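Local coordinates for protein paraflagellar rod component (Trypanosoma cruzi, PDB 6XYB) that is of unknown function but belongs to a kinetoplastid-specific family and assembles as a tetramer whose subunits meet around magnesium and potassium ions, at residues C[15-21]-C[61-67]; C[93-99]-C[111-117]; C[30-34]-C[51-55]. All coordinates share one frame; numbering follows the deposited sequence.

Contact 1: C[15-21]-C[61-67]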
loop_
_atom_site.group_PDB
_atom_site.type_symbol
_atom_site.label_atom_id
_atom_site.label_comp_id
_atom_site.label_asym_id
_atom_site.label_seq_id
_atom_site.Cartn_x
_atom_site.Cartn_y
_atom_site.Cartn_z
ATOM N N PRO C 15 7.923 -16.549 12.398
ATOM C CA PRO C 15 7.955 -15.636 13.533
ATOM C C PRO C 15 8.299 -14.215 13.096
ATOM O O PRO C 15 8.710 -13.997 11.943
ATOM C CB PRO C 15 9.063 -16.192 14.431
ATOM C CG PRO C 15 9.984 -16.911 13.459
ATOM C CD PRO C 15 9.115 -17.395 12.316
ATOM N N PRO C 16 8.067 -13.230 13.990
ATOM C CA PRO C 16 8.192 -11.813 13.652
ATOM C C PRO C 16 9.651 -11.409 13.437
ATOM O O PRO C 16 10.494 -11.501 14.324
ATOM C CB PRO C 16 7.559 -11.026 14.787
ATOM C CG PRO C 16 7.225 -12.037 15.870
ATOM C CD PRO C 16 7.524 -13.429 15.343
ATOM N N VAL C 17 9.934 -10.920 12.219
ATOM C CA VAL C 17 11.319 -10.461 11.866
ATOM C C VAL C 17 11.175 -9.083 11.234
ATOM O O VAL C 17 10.445 -8.945 10.214
ATOM C CB VAL C 17 12.100 -11.401 10.926
ATOM C CG1 VAL C 17 13.463 -10.775 10.629
ATOM C CG2 VAL C 17 12.184 -12.819 11.522
ATOM N N ILE C 18 11.824 -8.110 11.836
ATOM C CA ILE C 18 11.732 -6.716 11.368
ATOM C C ILE C 18 13.115 -6.319 10.838
ATOM O O ILE C 18 14.129 -6.471 11.521
ATOM C CB ILE C 18 11.292 -5.760 12.487
ATOM C CG1 ILE C 18 9.927 -6.154 13.053
ATOM C CG2 ILE C 18 11.352 -4.315 11.972
ATOM C CD1 ILE C 18 9.665 -5.630 14.418
ATOM N N THR C 19 13.174 -5.806 9.612
ATOM C CA THR C 19 14.405 -5.313 8.979
ATOM C C THR C 19 14.228 -3.835 8.613
ATOM O O THR C 19 13.140 -3.453 8.160
ATOM C CB THR C 19 14.770 -6.163 7.771
ATOM O OG1 THR C 19 13.674 -6.358 6.895
ATOM C CG2 THR C 19 15.270 -7.529 8.145
ATOM N N MET C 20 15.293 -3.064 8.749
ATOM C CA MET C 20 15.281 -1.630 8.455
ATOM C C MET C 20 16.450 -1.306 7.557
ATOM O O MET C 20 17.584 -1.624 7.923
ATOM C CB MET C 20 15.361 -0.847 9.773
ATOM C CG MET C 20 14.325 -1.282 10.771
ATOM S SD MET C 20 13.989 -0.110 12.057
ATOM C CE MET C 20 15.485 -0.092 12.919
ATOM N N LEU C 21 16.169 -0.715 6.394
ATOM C CA LEU C 21 17.182 -0.308 5.391
ATOM C C LEU C 21 17.101 1.183 5.190
ATOM O O LEU C 21 16.058 1.730 5.156
ATOM C CB LEU C 21 16.901 -0.975 4.051
ATOM C CG LEU C 21 17.158 -2.455 3.886
ATOM C CD1 LEU C 21 16.062 -3.241 4.562
ATOM C CD2 LEU C 21 17.255 -2.767 2.388
ATOM N N ASP C 61 23.293 -3.024 3.661
ATOM C CA ASP C 61 23.390 -2.523 5.045
ATOM C C ASP C 61 21.975 -2.442 5.612
ATOM O O ASP C 61 21.047 -1.768 5.021
ATOM C CB ASP C 61 24.055 -1.149 5.122
ATOM C CG ASP C 61 25.488 -1.125 4.628
ATOM O OD1 ASP C 61 26.093 -2.213 4.471
ATOM O OD2 ASP C 61 25.980 -0.007 4.396
ATOM N N HIS C 62 21.782 -3.080 6.762
ATOM C CA HIS C 62 20.481 -3.032 7.453
ATOM C C HIS C 62 20.598 -3.487 8.901
ATOM O O HIS C 62 21.602 -4.104 9.295
ATOM C CB HIS C 62 19.433 -3.900 6.687
ATOM C CG HIS C 62 19.631 -5.382 6.889
ATOM N ND1 HIS C 62 20.625 -6.083 6.309
ATOM C CD2 HIS C 62 18.916 -6.282 7.612
ATOM C CE1 HIS C 62 20.534 -7.334 6.639
ATOM N NE2 HIS C 62 19.537 -7.493 7.501
ATOM N N TRP C 63 19.514 -3.237 9.635
ATOM C CA TRP C 63 19.284 -3.676 11.016
ATOM C C TRP C 63 18.164 -4.706 11.027
ATOM O O TRP C 63 17.130 -4.540 10.356
ATOM C CB TRP C 63 18.919 -2.476 11.872
ATOM C CG TRP C 63 20.036 -1.491 11.938
ATOM C CD1 TRP C 63 20.248 -0.403 11.128
ATOM C CD2 TRP C 63 21.068 -1.451 12.939
ATOM N NE1 TRP C 63 21.326 0.326 11.591
ATOM C CE2 TRP C 63 21.849 -0.287 12.704
ATOM C CE3 TRP C 63 21.339 -2.199 14.113
ATOM C CZ2 TRP C 63 22.948 0.051 13.516
ATOM C CZ3 TRP C 63 22.442 -1.871 14.889
ATOM C CH2 TRP C 63 23.217 -0.737 14.617
ATOM N N ARG C 64 18.363 -5.770 11.794
ATOM C CA ARG C 64 17.422 -6.885 11.896
ATOM C C ARG C 64 17.090 -7.215 13.339
ATOM O O ARG C 64 18.008 -7.396 14.155
ATOM C CB ARG C 64 18.017 -8.146 11.288
ATOM C CG ARG C 64 17.077 -9.350 11.360
ATOM C CD ARG C 64 17.805 -10.589 10.938
ATOM N NE ARG C 64 16.965 -11.752 10.878
ATOM C CZ ARG C 64 16.645 -12.523 11.918
ATOM N NH1 ARG C 64 17.025 -12.236 13.164
ATOM N NH2 ARG C 64 15.920 -13.594 11.702
ATOM N N MET C 65 15.813 -7.320 13.630
ATOM C CA MET C 65 15.332 -7.781 14.953
ATOM C C MET C 65 14.381 -8.960 14.767
ATOM O O MET C 65 13.406 -8.837 14.016
ATOM C CB MET C 65 14.631 -6.663 15.746
ATOM C CG MET C 65 13.808 -7.143 16.952
ATOM S SD MET C 65 12.773 -5.742 17.649
ATOM C CE MET C 65 14.159 -5.089 18.502
ATOM N N GLU C 66 14.573 -10.041 15.525
ATOM C CA GLU C 66 13.497 -11.037 15.652
ATOM C C GLU C 66 12.884 -10.947 17.054
ATOM O O GLU C 66 13.651 -11.025 18.024
ATOM C CB GLU C 66 13.981 -12.444 15.347
ATOM C CG GLU C 66 12.861 -13.475 15.432
ATOM C CD GLU C 66 13.259 -14.883 14.980
ATOM O OE1 GLU C 66 14.069 -14.989 14.040
ATOM O OE2 GLU C 66 12.735 -15.870 15.547
ATOM N N LEU C 67 11.556 -10.856 17.161
ATOM C CA LEU C 67 10.844 -10.916 18.492
ATOM C C LEU C 67 10.796 -12.370 19.001
ATOM O O LEU C 67 10.542 -13.306 18.218
ATOM C CB LEU C 67 9.433 -10.322 18.417
ATOM C CG LEU C 67 9.244 -8.995 17.688
ATOM C CD1 LEU C 67 7.779 -8.630 17.641
ATOM C CD2 LEU C 67 10.059 -7.885 18.297
#
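Val17 lays its CG1 methyl over one face of the Arg64 guanidinium, toward the rim of the group and 3.6 Å from NE. Arg64 gets there by running straight, with CG trans to the backbone N (chi1 -180°) and the chain extended as far as NE. Its NH2 then reaches Glu66 OE1 on the anti lone pair, a 3.3 Å salt bridge along one strand, and Val17 CG2 sits 3.8 Å from that same OE1. Beneath this the antiparallel pairing is regular: Ile18 and Met65 trade two nearly straight bonds, with Ile18 N 2.8 Å from Met65 O. Met20 and Trp63 repeat the exchange. Just beyond the Val17-Glu66 pair, Pro16 CB packs 3.7 Å from Leu67 CD1, the two side chains crossing at about a right angle. Next to Arg64, Thr19 CG2 meets His62 CD2 at 3.9 Å, while His62 ND1 bonds to Pro60 O. Both strands lie inside the sheet: strand 6-13 pairs with the other edge of 17-21, and 55-57 with that of 62-66. On the face carrying Met20, Trp63 and Met65, helix 27-36 packs down onto the sheet.

Contact 2: C[93-99]-C[111-117]. With K (potassium ion), chain F; MG (magnesium ion), chain H.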
loop_
_atom_site.group_PDB
_atom_site.type_symbol
_atom_site.label_atom_id
_atom_site.label_comp_id
_atom_site.label_asym_id
_atom_site.label_seq_id
_atom_site.Cartn_x
_atom_site.Cartn_y
_atom_site.Cartn_z
ATOM N N TRP C 93 10.870 10.965 10.309
ATOM C CA TRP C 93 10.621 10.069 9.157
ATOM C C TRP C 93 9.097 9.936 8.958
ATOM O O TRP C 93 8.406 9.373 9.852
ATOM C CB TRP C 93 11.235 8.702 9.382
ATOM C CG TRP C 93 12.735 8.663 9.382
ATOM C CD1 TRP C 93 13.543 8.519 10.470
ATOM C CD2 TRP C 93 13.615 8.760 8.251
ATOM N NE1 TRP C 93 14.883 8.536 10.086
ATOM C CE2 TRP C 93 14.942 8.645 8.712
ATOM C CE3 TRP C 93 13.358 8.852 6.879
ATOM C CZ2 TRP C 93 16.033 8.708 7.846
ATOM C CZ3 TRP C 93 14.437 8.951 6.029
ATOM C CH2 TRP C 93 15.731 8.811 6.498
ATOM N N ASN C 94 8.671 10.328 7.765
ATOM C CA ASN C 94 7.243 10.482 7.415
ATOM C C ASN C 94 6.829 9.288 6.535
ATOM O O ASN C 94 7.532 8.959 5.610
ATOM C CB ASN C 94 6.939 11.810 6.721
ATOM C CG ASN C 94 7.246 13.008 7.597
ATOM O OD1 ASN C 94 8.032 13.870 7.232
ATOM N ND2 ASN C 94 6.743 13.008 8.815
ATOM N N LEU C 95 5.721 8.658 6.886
ATOM C CA LEU C 95 5.232 7.469 6.133
ATOM C C LEU C 95 4.679 7.921 4.804
ATOM O O LEU C 95 3.835 8.849 4.794
ATOM C CB LEU C 95 4.150 6.772 6.922
ATOM C CG LEU C 95 3.515 5.553 6.241
ATOM C CD1 LEU C 95 4.499 4.436 6.076
ATOM C CD2 LEU C 95 2.291 5.119 7.038
ATOM N N ARG C 96 5.175 7.300 3.735
ATOM C CA ARG C 96 4.770 7.648 2.376
ATOM C C ARG C 96 3.969 6.531 1.708
ATOM O O ARG C 96 3.066 6.852 0.918
ATOM C CB ARG C 96 5.983 7.983 1.513
ATOM C CG ARG C 96 6.766 9.168 2.063
ATOM C CD ARG C 96 6.018 10.482 2.058
ATOM N NE ARG C 96 6.002 10.713 0.653
ATOM C CZ ARG C 96 6.810 11.501 -0.045
ATOM N NH1 ARG C 96 7.715 12.285 0.523
ATOM N NH2 ARG C 96 6.701 11.463 -1.360
ATOM N N ALA C 97 4.259 5.276 2.029
ATOM C CA ALA C 97 3.633 4.179 1.304
ATOM C C ALA C 97 3.776 2.873 2.088
ATOM O O ALA C 97 4.657 2.748 2.919
ATOM C CB ALA C 97 4.186 4.031 -0.097
ATOM N N SER C 98 2.884 1.936 1.801
ATOM C CA SER C 98 3.018 0.597 2.395
ATOM C C SER C 98 2.479 -0.426 1.388
ATOM O O SER C 98 1.598 -0.138 0.627
ATOM C CB SER C 98 2.267 0.461 3.695
ATOM O OG SER C 98 2.387 -0.806 4.311
ATOM N N ASN C 99 2.942 -1.668 1.477
ATOM C CA ASN C 99 2.372 -2.794 0.699
ATOM C C ASN C 99 2.595 -4.095 1.458
ATOM O O ASN C 99 3.423 -4.151 2.328
ATOM C CB ASN C 99 2.914 -2.795 -0.738
ATOM C CG ASN C 99 4.393 -2.866 -0.931
ATOM O OD1 ASN C 99 5.084 -1.865 -1.060
ATOM N ND2 ASN C 99 4.904 -4.066 -0.879
ATOM N N THR C 111 5.163 -7.209 4.995
ATOM C CA THR C 111 4.685 -5.865 4.833
ATOM C C THR C 111 5.874 -4.922 4.767
ATOM O O THR C 111 6.751 -4.990 5.624
ATOM C CB THR C 111 3.743 -5.480 5.942
ATOM O OG1 THR C 111 2.622 -6.359 6.007
ATOM C CG2 THR C 111 3.350 -4.033 5.889
ATOM N N LYS C 112 5.851 -4.025 3.807
ATOM C CA LYS C 112 6.838 -2.990 3.651
ATOM C C LYS C 112 6.232 -1.602 3.947
ATOM O O LYS C 112 5.100 -1.322 3.608
ATOM C CB LYS C 112 7.478 -3.090 2.281
ATOM C CG LYS C 112 8.209 -4.414 2.194
ATOM C CD LYS C 112 9.198 -4.539 1.148
ATOM C CE LYS C 112 9.443 -6.000 0.878
ATOM N NZ LYS C 112 10.443 -6.523 1.851
ATOM N N LEU C 113 7.021 -0.782 4.637
ATOM C CA LEU C 113 6.636 0.592 5.006
ATOM C C LEU C 113 7.774 1.463 4.455
ATOM O O LEU C 113 8.983 1.237 4.811
ATOM C CB LEU C 113 6.492 0.709 6.521
ATOM C CG LEU C 113 5.419 -0.106 7.223
ATOM C CD1 LEU C 113 5.692 -0.141 8.734
ATOM C CD2 LEU C 113 4.017 0.483 7.051
ATOM N N PHE C 114 7.432 2.499 3.713
ATOM C CA PHE C 114 8.458 3.371 3.120
ATOM C C PHE C 114 8.296 4.795 3.679
ATOM O O PHE C 114 7.174 5.298 3.786
ATOM C CB PHE C 114 8.254 3.445 1.598
ATOM C CG PHE C 114 8.461 2.147 0.899
ATOM C CD1 PHE C 114 9.730 1.671 0.682
ATOM C CD2 PHE C 114 7.372 1.383 0.544
ATOM C CE1 PHE C 114 9.946 0.462 0.038
ATOM C CE2 PHE C 114 7.580 0.179 -0.147
ATOM C CZ PHE C 114 8.857 -0.284 -0.355
ATOM N N PHE C 115 9.427 5.372 4.084
ATOM C CA PHE C 115 9.453 6.664 4.800
ATOM C C PHE C 115 10.383 7.664 4.112
ATOM O O PHE C 115 11.383 7.253 3.478
ATOM C CB PHE C 115 9.991 6.499 6.208
ATOM C CG PHE C 115 9.144 5.596 7.066
ATOM C CD1 PHE C 115 9.348 4.228 7.055
ATOM C CD2 PHE C 115 8.174 6.089 7.965
ATOM C CE1 PHE C 115 8.546 3.370 7.787
ATOM C CE2 PHE C 115 7.393 5.217 8.742
ATOM C CZ PHE C 115 7.583 3.849 8.628
ATOM N N ALA C 116 10.016 8.939 4.189
ATOM C CA ALA C 116 10.869 10.030 3.663
ATOM C C ALA C 116 11.082 11.075 4.751
ATOM O O ALA C 116 10.303 11.167 5.742
ATOM C CB ALA C 116 10.214 10.630 2.422
ATOM N N ARG C 117 12.156 11.866 4.623
ATOM C CA ARG C 117 12.368 12.972 5.589
ATOM C C ARG C 117 11.362 14.088 5.316
ATOM O O ARG C 117 10.891 14.178 4.171
ATOM C CB ARG C 117 13.788 13.553 5.523
ATOM C CG ARG C 117 14.911 12.638 5.942
ATOM C CD ARG C 117 14.856 12.195 7.378
ATOM N NE ARG C 117 15.182 13.222 8.377
ATOM C CZ ARG C 117 15.138 13.023 9.687
ATOM N NH1 ARG C 117 14.826 11.838 10.146
ATOM N NH2 ARG C 117 15.406 13.997 10.543
HETATM K K K F . 0.484 7.271 0.398
HETATM MG MG MG H . -0.324 0.447 -0.346
HETATM O O HOH W 1 1.396 9.286 2.912
HETATM O O HOH W 2 8.160 13.488 3.562
#
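Lys112 O is gripped from opposite faces of its carbonyl plane: Ser98 OG donates to it at 2.8 Å, and Asn99 N comes in from the other face. This belongs to a twisted beta hairpin, strands 93-103 and 108-117, broken by a classic bulge where Arg96 and Ala97 both face Phe114. Arg96 N makes the firm bond to Phe114 O at 2.8 Å, whereas that from Ala97 N is weak. With the bulge, Arg96 O turns outward and binds potassium at 2.7 Å; two residues on, Ser98 O binds magnesium at 2.2 Å. Arg96 O and Ser98 O of the other three subunits join the same two ions, so this edge strand forms the tetramer junction. Asn99 OD1 lies in the plane of the Phe114 ring, 3.4 Å from CE2, and also hydrogen-bonds to Ser98 OG of the second subunit. Lys112 NZ leads away to a salt bridge with Asp74 of the second subunit. At the other end, Arg117 folds back over Trp93, bent at chi2 and chi3 (-63° and -72°). Its guanidinium stands steeply, 77° from the indole plane, in a cation-pi contact with the five-membered ring, and NH1 is held by Glu91 O. Arg117 CD lies over the six-membered ring in a CH-pi contact, 3.4 Å from the centroid.

Contact 3: C[30-34]-C[51-55]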
loop_
_atom_site.group_PDB
_atom_site.type_symbol
_atom_site.label_atom_id
_atom_site.label_comp_id
_atom_site.label_asym_id
_atom_site.label_seq_id
_atom_site.Cartn_x
_atom_site.Cartn_y
_atom_site.Cartn_z
ATOM N N VAL C 30 17.285 3.549 15.934
ATOM C CA VAL C 30 17.193 2.081 16.066
ATOM C C VAL C 30 16.915 1.791 17.552
ATOM O O VAL C 30 16.072 0.956 17.879
ATOM C CB VAL C 30 18.465 1.436 15.503
ATOM C CG1 VAL C 30 18.455 -0.065 15.762
ATOM C CG2 VAL C 30 18.641 1.740 13.994
ATOM N N LYS C 31 17.708 2.393 18.422
ATOM C CA LYS C 31 17.612 2.172 19.892
ATOM C C LYS C 31 16.228 2.601 20.397
ATOM O O LYS C 31 15.647 1.891 21.201
ATOM C CB LYS C 31 18.735 2.888 20.639
ATOM C CG LYS C 31 20.103 2.238 20.473
ATOM C CD LYS C 31 20.177 0.719 20.704
ATOM C CE LYS C 31 21.550 0.138 20.436
ATOM N NZ LYS C 31 22.603 1.052 20.912
ATOM N N LEU C 32 15.662 3.691 19.864
ATOM C CA LEU C 32 14.327 4.126 20.296
ATOM C C LEU C 32 13.316 3.054 19.861
ATOM O O LEU C 32 12.420 2.699 20.625
ATOM C CB LEU C 32 14.032 5.479 19.638
ATOM C CG LEU C 32 12.692 6.129 19.944
ATOM C CD1 LEU C 32 12.843 7.649 19.926
ATOM C CD2 LEU C 32 11.607 5.699 18.973
ATOM N N LEU C 33 13.424 2.566 18.640
ATOM C CA LEU C 33 12.499 1.504 18.184
ATOM C C LEU C 33 12.671 0.191 18.951
ATOM O O LEU C 33 11.647 -0.470 19.221
ATOM C CB LEU C 33 12.643 1.252 16.702
ATOM C CG LEU C 33 12.189 2.395 15.812
ATOM C CD1 LEU C 33 12.453 2.013 14.388
ATOM C CD2 LEU C 33 10.724 2.674 16.039
ATOM N N GLU C 34 13.897 -0.149 19.326
ATOM C CA GLU C 34 14.210 -1.336 20.162
ATOM C C GLU C 34 13.306 -1.306 21.390
ATOM O O GLU C 34 12.776 -2.346 21.740
ATOM C CB GLU C 34 15.679 -1.340 20.576
ATOM C CG GLU C 34 16.419 -2.577 20.178
ATOM C CD GLU C 34 17.910 -2.313 20.263
ATOM O OE1 GLU C 34 18.385 -1.698 21.298
ATOM O OE2 GLU C 34 18.565 -2.659 19.288
ATOM N N PRO C 51 15.845 -8.048 26.974
ATOM C CA PRO C 51 15.199 -7.414 25.821
ATOM C C PRO C 51 15.862 -7.769 24.474
ATOM O O PRO C 51 17.047 -7.872 24.391
ATOM C CB PRO C 51 15.282 -5.904 26.148
ATOM C CG PRO C 51 16.405 -5.764 27.176
ATOM C CD PRO C 51 16.437 -7.080 27.915
ATOM N N VAL C 52 15.072 -7.908 23.407
ATOM C CA VAL C 52 15.639 -8.218 22.066
ATOM C C VAL C 52 16.171 -6.934 21.424
ATOM O O VAL C 52 15.737 -5.812 21.784
ATOM C CB VAL C 52 14.645 -8.906 21.117
ATOM C CG1 VAL C 52 14.299 -10.323 21.562
ATOM C CG2 VAL C 52 13.415 -8.051 20.938
ATOM N N LYS C 53 17.152 -7.119 20.546
ATOM C CA LYS C 53 17.963 -6.020 19.978
ATOM C C LYS C 53 17.921 -6.104 18.453
ATOM O O LYS C 53 17.780 -7.188 17.865
ATOM C CB LYS C 53 19.434 -6.144 20.394
ATOM C CG LYS C 53 19.711 -6.216 21.877
ATOM C CD LYS C 53 21.160 -5.924 22.129
ATOM C CE LYS C 53 21.375 -4.782 23.107
ATOM N NZ LYS C 53 21.008 -3.474 22.508
ATOM N N PHE C 54 18.078 -4.971 17.809
ATOM C CA PHE C 54 18.480 -4.934 16.407
ATOM C C PHE C 54 19.970 -5.219 16.282
ATOM O O PHE C 54 20.781 -4.611 17.018
ATOM C CB PHE C 54 18.162 -3.541 15.851
ATOM C CG PHE C 54 16.728 -3.334 15.448
ATOM C CD1 PHE C 54 16.253 -3.853 14.250
ATOM C CD2 PHE C 54 15.883 -2.587 16.215
ATOM C CE1 PHE C 54 14.954 -3.651 13.809
ATOM C CE2 PHE C 54 14.587 -2.376 15.790
ATOM C CZ PHE C 54 14.097 -2.958 14.623
ATOM N N LEU C 55 20.292 -6.103 15.345
ATOM C CA LEU C 55 21.661 -6.395 14.897
ATOM C C LEU C 55 21.918 -5.840 13.501
ATOM O O LEU C 55 21.031 -5.895 12.667
ATOM C CB LEU C 55 21.934 -7.898 14.920
ATOM C CG LEU C 55 21.789 -8.610 16.275
ATOM C CD1 LEU C 55 22.275 -10.058 16.180
ATOM C CD2 LEU C 55 22.522 -7.907 17.407
HETATM O O HOH W 3 20.922 -2.046 18.187
#
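Helix 27-36 packs here against the irregular segment that leads into edge strand 55-57, so the contact ties the helix covering one face of the antiparallel sheet to the approach to its outermost strand. Glu34 does most of the polar work. Its OE2 accepts Phe54 N at 2.8 Å, with an N-H...O angle of 150°; the donor meets the oxygen on its anti side, 28° out of the carboxylate plane. A water adds a second grip, 2.7 Å from Glu34 OE2, and donates also to Phe54 O, so that one carboxylate oxygen serves both the N-H and, through the water, the carbonyl of the same residue. Glu34 pays for this reach with an unusual first torsion (chi1 -123°), from which the chain runs extended beyond CG, and CG itself passes 3.7 Å from Val52 O. The other oxygen, OE1, forms a long, weak salt bridge with Lys53 NZ at 3.4 Å. This ammonium may help to stabilise the negative charge of the buried glutamate. Lys31 NZ lies not far off, 5.1 Å from Lys53 NZ, and has a weak, long ion pair with Glu27.

The apolar half belongs to Phe54, which points at the helix while its ring packs among Ile18, Met20, Trp63 and Met65 of the sheet. Leu33 CB approaches the ring obliquely, 4.2 Å from Phe54 CE2. One helical turn before Glu34, Val30 swings CG1 trans to its backbone N, which brings that methyl to 3.5 Å from Phe54 CB.

Contacts 1 and 3 belong together: 30-34 and 51-55 lie within the chain loop that contact 1 closes, and the two touch directly. Arg64 N probably hydrogen-bonds to Leu55 O, while Met20 on Leu33 and Phe54 against strand 62-66 make one apolar layer between sheet and helix. Contact 1 lies within the sheet; contact 2 takes in its outermost strand 93-103, the centres about 16 Å apart with strand 6-13 between. Contacts 1 and 3 are partly buried, whereas contact 2 is buried, with three other subunits around it. Their chemistry follows: regular pairing under an ion pair in contact 1, a bulged hairpin offering carbonyls to metals in contact 2, a carboxylate holding irregular backbone in contact 3.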